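Local coordinates for ribosome-inactivating protein (Lychnis chalcedonica, PDB 2G5X), which belongs to the plant ribosome-inactivating protein family and folds as a single chain with a mixed sheet and many helices, at residues F144-G149 and G154-K159; I182-G185 and S189-A192. All coordinates share one frame; numbering follows the deposited sequence. Where two conformers were deposited one is given.

Contact 1 (F144-G149 and G154-K159); sequences FTAVYG and GKNVAK
The side-chain amide of N156 is the flat group of this contact, and A146 lies over one of its faces. The CB of A146 sits almost straight above the amide carbon, with CB to N156 CG at 4.0 Å. The carbonyl oxygen of A146 is also above this face, further off centre. It stays 3.8 Å from N156 ND2, too far and too badly placed to bond directly. Water 1 makes the link instead. It donates to A146 O at 3.0 Å and accepts from N156 ND2 at 2.9 Å. The CG of N156 stands anti to the carbonyl carbon (chi1 -68°), which turns the amide toward A146. The two segments flank the short connection between consecutive helices, 137-145 and 154-173, in the ribosome-inactivating protein fold. F144 O accepts from both V147 N and Y148 N. N156 lies in the first turn of the second helix, where its backbone N is hydrogen-bonded to T153 OG1. V147 adds the apolar part of the contact. With CG1 anti to the backbone N (chi1 171°), CG2 lies beside that N and packs on the helix backbone, 3.6 Å from N156 O. The same methyl is 4.2 Å from N156 CB and equally far from V157 N. V147 is buried and also touches F152 and, on strand 69-76, F73. V157 is buried too and packs on C115. A hydrogen bond from G149 N to D75 OD2 ties the connection to strand 69-76.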
loop_
_atom_site.group_PDB
_atom_site.type_symbol
_atom_site.label_atom_id
_atom_site.label_comp_id
_atom_site.label_asym_id
_atom_site.label_seq_id
_atom_site.Cartn_x
_atom_site.Cartn_y
_atom_site.Cartn_z
ATOM N N PHE A 144 3.708 7.791 -10.624
ATOM C CA PHE A 144 3.149 6.752 -11.486
ATOM C C PHE A 144 3.688 6.924 -12.914
ATOM O O PHE A 144 4.177 5.974 -13.531
ATOM C CB PHE A 144 1.618 6.877 -11.458
ATOM C CG PHE A 144 0.875 5.782 -12.190
ATOM C CD1 PHE A 144 -0.065 5.006 -11.518
ATOM C CD2 PHE A 144 1.053 5.578 -13.557
ATOM C CE1 PHE A 144 -0.823 4.048 -12.197
ATOM C CE2 PHE A 144 0.304 4.623 -14.244
ATOM C CZ PHE A 144 -0.637 3.859 -13.566
ATOM N N THR A 145 3.615 8.150 -13.419
ATOM C CA THR A 145 4.070 8.464 -14.773
ATOM C C THR A 145 5.552 8.172 -15.018
ATOM O O THR A 145 5.944 7.811 -16.128
ATOM C CB THR A 145 3.784 9.944 -15.102
ATOM O OG1 THR A 145 2.374 10.173 -15.032
ATOM C CG2 THR A 145 4.276 10.295 -16.501
ATOM N N ALA A 146 6.371 8.321 -13.984
ATOM C CA ALA A 146 7.802 8.070 -14.118
ATOM C C ALA A 146 8.128 6.579 -14.110
ATOM O O ALA A 146 9.263 6.184 -14.370
ATOM C CB ALA A 146 8.561 8.772 -12.994
ATOM N N VAL A 147 7.125 5.755 -13.826
ATOM C CA VAL A 147 7.316 4.310 -13.766
ATOM C C VAL A 147 6.634 3.502 -14.869
ATOM O O VAL A 147 7.281 2.719 -15.567
ATOM C CB VAL A 147 6.847 3.762 -12.395
ATOM C CG1 VAL A 147 6.840 2.238 -12.404
ATOM C CG2 VAL A 147 7.765 4.279 -11.300
ATOM N N TYR A 148 5.329 3.686 -15.029
ATOM C CA TYR A 148 4.578 2.925 -16.022
ATOM C C TYR A 148 5.174 2.833 -17.431
ATOM O O TYR A 148 5.398 3.841 -18.104
ATOM C CB TYR A 148 3.139 3.451 -16.103
ATOM C CG TYR A 148 2.285 2.716 -17.114
ATOM C CD1 TYR A 148 2.264 3.109 -18.452
ATOM C CD2 TYR A 148 1.522 1.609 -16.739
ATOM C CE1 TYR A 148 1.506 2.418 -19.394
ATOM C CE2 TYR A 148 0.761 0.907 -17.673
ATOM C CZ TYR A 148 0.760 1.318 -18.998
ATOM O OH TYR A 148 0.023 0.627 -19.932
ATOM N N GLY A 149 5.430 1.598 -17.859
ATOM C CA GLY A 149 5.960 1.335 -19.188
ATOM C C GLY A 149 7.336 1.867 -19.543
ATOM O O GLY A 149 7.694 1.909 -20.723
ATOM N N GLY A 154 16.197 2.844 -9.630
ATOM C CA GLY A 154 15.946 2.661 -8.212
ATOM C C GLY A 154 15.130 3.793 -7.610
ATOM O O GLY A 154 14.190 3.556 -6.850
ATOM N N LYS A 155 15.475 5.029 -7.960
ATOM C CA LYS A 155 14.772 6.188 -7.425
ATOM C C LYS A 155 13.299 6.273 -7.820
ATOM O O LYS A 155 12.433 6.442 -6.959
ATOM C CB LYS A 155 15.478 7.481 -7.839
ATOM C CG LYS A 155 14.814 8.724 -7.261
ATOM C CD LYS A 155 15.444 10.011 -7.774
ATOM C CE LYS A 155 14.661 11.216 -7.272
ATOM N NZ LYS A 155 15.222 12.508 -7.760
ATOM N N ASN A 156 13.006 6.163 -9.113
ATOM C CA ASN A 156 11.619 6.250 -9.563
ATOM C C ASN A 156 10.742 5.159 -8.951
ATOM O O ASN A 156 9.640 5.436 -8.475
ATOM C CB ASN A 156 11.537 6.190 -11.091
ATOM C CG ASN A 156 12.130 7.419 -11.759
ATOM O OD1 ASN A 156 12.115 8.521 -11.197
ATOM N ND2 ASN A 156 12.635 7.244 -12.976
ATOM N N VAL A 157 11.228 3.922 -8.955
ATOM C CA VAL A 157 10.457 2.824 -8.386
ATOM C C VAL A 157 10.251 2.999 -6.882
ATOM O O VAL A 157 9.140 2.827 -6.377
ATOM C CB VAL A 157 11.147 1.465 -8.642
ATOM C CG1 VAL A 157 10.449 0.361 -7.851
ATOM C CG2 VAL A 157 11.116 1.144 -10.134
ATOM N N ALA A 158 11.320 3.349 -6.172
ATOM C CA ALA A 158 11.243 3.533 -4.722
ATOM C C ALA A 158 10.271 4.636 -4.306
ATOM O O ALA A 158 9.525 4.481 -3.339
ATOM C CB ALA A 158 12.633 3.827 -4.160
ATOM N N LYS A 159 10.282 5.750 -5.033
ATOM C CA LYS A 159 9.400 6.868 -4.717
ATOM C C LYS A 159 7.943 6.480 -4.930
ATOM O O LYS A 159 7.090 6.757 -4.086
ATOM C CB LYS A 159 9.759 8.075 -5.585
ATOM C CG LYS A 159 11.062 8.745 -5.207
ATOM C CD LYS A 159 11.064 10.193 -5.669
ATOM C CE LYS A 159 9.787 10.910 -5.281
ATOM N NZ LYS A 159 9.963 12.384 -5.406
HETATM O O HOH W 1 11.728 4.641 -13.794
#

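Contact 2 (I182-G185 and S189-A192); sequences INRG and SFEA
A short loop joins helix 175-184 to helix 193-201, and here R184 at the end of the first helix packs on F190 of the loop. The two side chains cross at about a right angle. The CB of R184 makes a CH-pi contact over one face of the F190 ring, 4.3 Å from the ring centroid. Further out, the R184 chain bends at chi3 (62°). The bend carries the guanidinium back to F190, where CD2 lies over the centre of one guanidinium face, 3.7 Å from R184 CZ. The two planes are 44° apart, so this is not a parallel stack. R184 NH2 stays 3.9 Å from E191 O, without a hydrogen bond. The ring also lies against the backbone of G185, with F190 CD1 at 3.9 Å from G185 CA. Water 2 donates to R184 O at 2.7 Å and to S189 O at 3.0 Å, bridging the two backbones. Backbone hydrogen bonds of G185 with V137 and of F190 with L135 hold both sides to another part of the chain. The arrangement is a helix-to-helix loop connection in the helical part of the ribosome-inactivating protein fold, with the F190 ring face packed against R184, the last helical residue.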
loop_
_atom_site.group_PDB
_atom_site.type_symbol
_atom_site.label_atom_id
_atom_site.label_comp_id
_atom_site.label_asym_id
_atom_site.label_seq_id
_atom_site.Cartn_x
_atom_site.Cartn_y
_atom_site.Cartn_z
ATOM N N ILE A 182 -7.584 12.414 3.191
ATOM C CA ILE A 182 -8.821 13.018 2.710
ATOM C C ILE A 182 -8.804 14.539 2.862
ATOM O O ILE A 182 -9.193 15.266 1.944
ATOM C CB ILE A 182 -10.045 12.481 3.482
ATOM C CG1 ILE A 182 -10.262 11.004 3.160
ATOM C CG2 ILE A 182 -11.281 13.299 3.132
ATOM C CD1 ILE A 182 -11.306 10.340 4.035
ATOM N N ASN A 183 -8.343 15.014 4.014
ATOM C CA ASN A 183 -8.324 16.448 4.289
ATOM C C ASN A 183 -7.152 17.247 3.732
ATOM O O ASN A 183 -7.300 18.440 3.455
ATOM C CB ASN A 183 -8.399 16.704 5.802
ATOM C CG ASN A 183 -9.736 16.313 6.402
ATOM O OD1 ASN A 183 -9.908 15.204 6.915
ATOM N ND2 ASN A 183 -10.695 17.225 6.339
ATOM N N ARG A 184 -6.003 16.602 3.554
ATOM C CA ARG A 184 -4.809 17.304 3.091
ATOM C C ARG A 184 -4.173 16.806 1.797
ATOM O O ARG A 184 -3.277 17.465 1.261
ATOM C CB ARG A 184 -3.745 17.256 4.193
ATOM C CG ARG A 184 -4.234 17.692 5.569
ATOM C CD ARG A 184 -3.285 17.224 6.665
ATOM N NE ARG A 184 -1.942 17.784 6.531
ATOM C CZ ARG A 184 -0.908 17.428 7.290
ATOM N NH1 ARG A 184 -1.066 16.512 8.236
ATOM N NH2 ARG A 184 0.280 17.985 7.106
ATOM N N GLY A 185 -4.616 15.661 1.288
ATOM C CA GLY A 185 -3.986 15.129 0.091
ATOM C C GLY A 185 -4.812 14.907 -1.157
ATOM O O GLY A 185 -4.352 14.234 -2.079
ATOM N N SER A 189 -0.640 18.569 -1.482
ATOM C CA SER A 189 0.341 17.584 -1.049
ATOM C C SER A 189 0.695 17.882 0.402
ATOM O O SER A 189 0.558 19.016 0.860
ATOM C CB SER A 189 1.600 17.665 -1.910
ATOM O OG SER A 189 2.280 18.884 -1.690
ATOM N N PHE A 190 1.134 16.861 1.130
ATOM C CA PHE A 190 1.520 17.041 2.523
ATOM C C PHE A 190 2.553 15.994 2.924
ATOM O O PHE A 190 2.746 14.999 2.223
ATOM C CB PHE A 190 0.299 16.953 3.456
ATOM C CG PHE A 190 -0.240 15.555 3.640
ATOM C CD1 PHE A 190 -0.983 14.937 2.637
ATOM C CD2 PHE A 190 0.001 14.857 4.821
ATOM C CE1 PHE A 190 -1.477 13.643 2.811
ATOM C CE2 PHE A 190 -0.487 13.566 5.005
ATOM C CZ PHE A 190 -1.229 12.956 3.997
ATOM N N GLU A 191 3.217 16.240 4.050
ATOM C CA GLU A 191 4.233 15.337 4.584
ATOM C C GLU A 191 3.688 14.687 5.860
ATOM O O GLU A 191 3.079 15.361 6.691
ATOM C CB GLU A 191 5.512 16.126 4.889
ATOM C CG GLU A 191 6.113 16.809 3.664
ATOM C CD GLU A 191 7.295 17.703 3.996
ATOM O OE1 GLU A 191 7.915 18.232 3.051
ATOM O OE2 GLU A 191 7.602 17.882 5.195
ATOM N N ALA A 192 3.906 13.383 6.010
ATOM C CA ALA A 192 3.407 12.650 7.174
ATOM C C ALA A 192 3.926 13.161 8.520
ATOM O O ALA A 192 3.153 13.342 9.458
ATOM C CB ALA A 192 3.724 11.160 7.030
HETATM O O HOH W 2 -2.026 19.637 2.160
#

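How the contacts relate
The contacts follow in series along the chain: contact 1 closes before contact 2 opens. Contact 1 closes the loop between helices 137-145 and 154-173. The chain then runs through helix 154-173 and into helix 175-184, which ends at contact 2. Contact 2 closes the loop leading to helix 193-201. The two loops neither nest nor cross. Their centres are 21 Å apart, and their nearest atoms are about 10 Å apart. Helix 137-145 still relates them. Its C-terminal end enters contact 1, beside strand 69-76 of the sheet. Backbone bonds from contact 2 reach V137 at its start and L135 just before it.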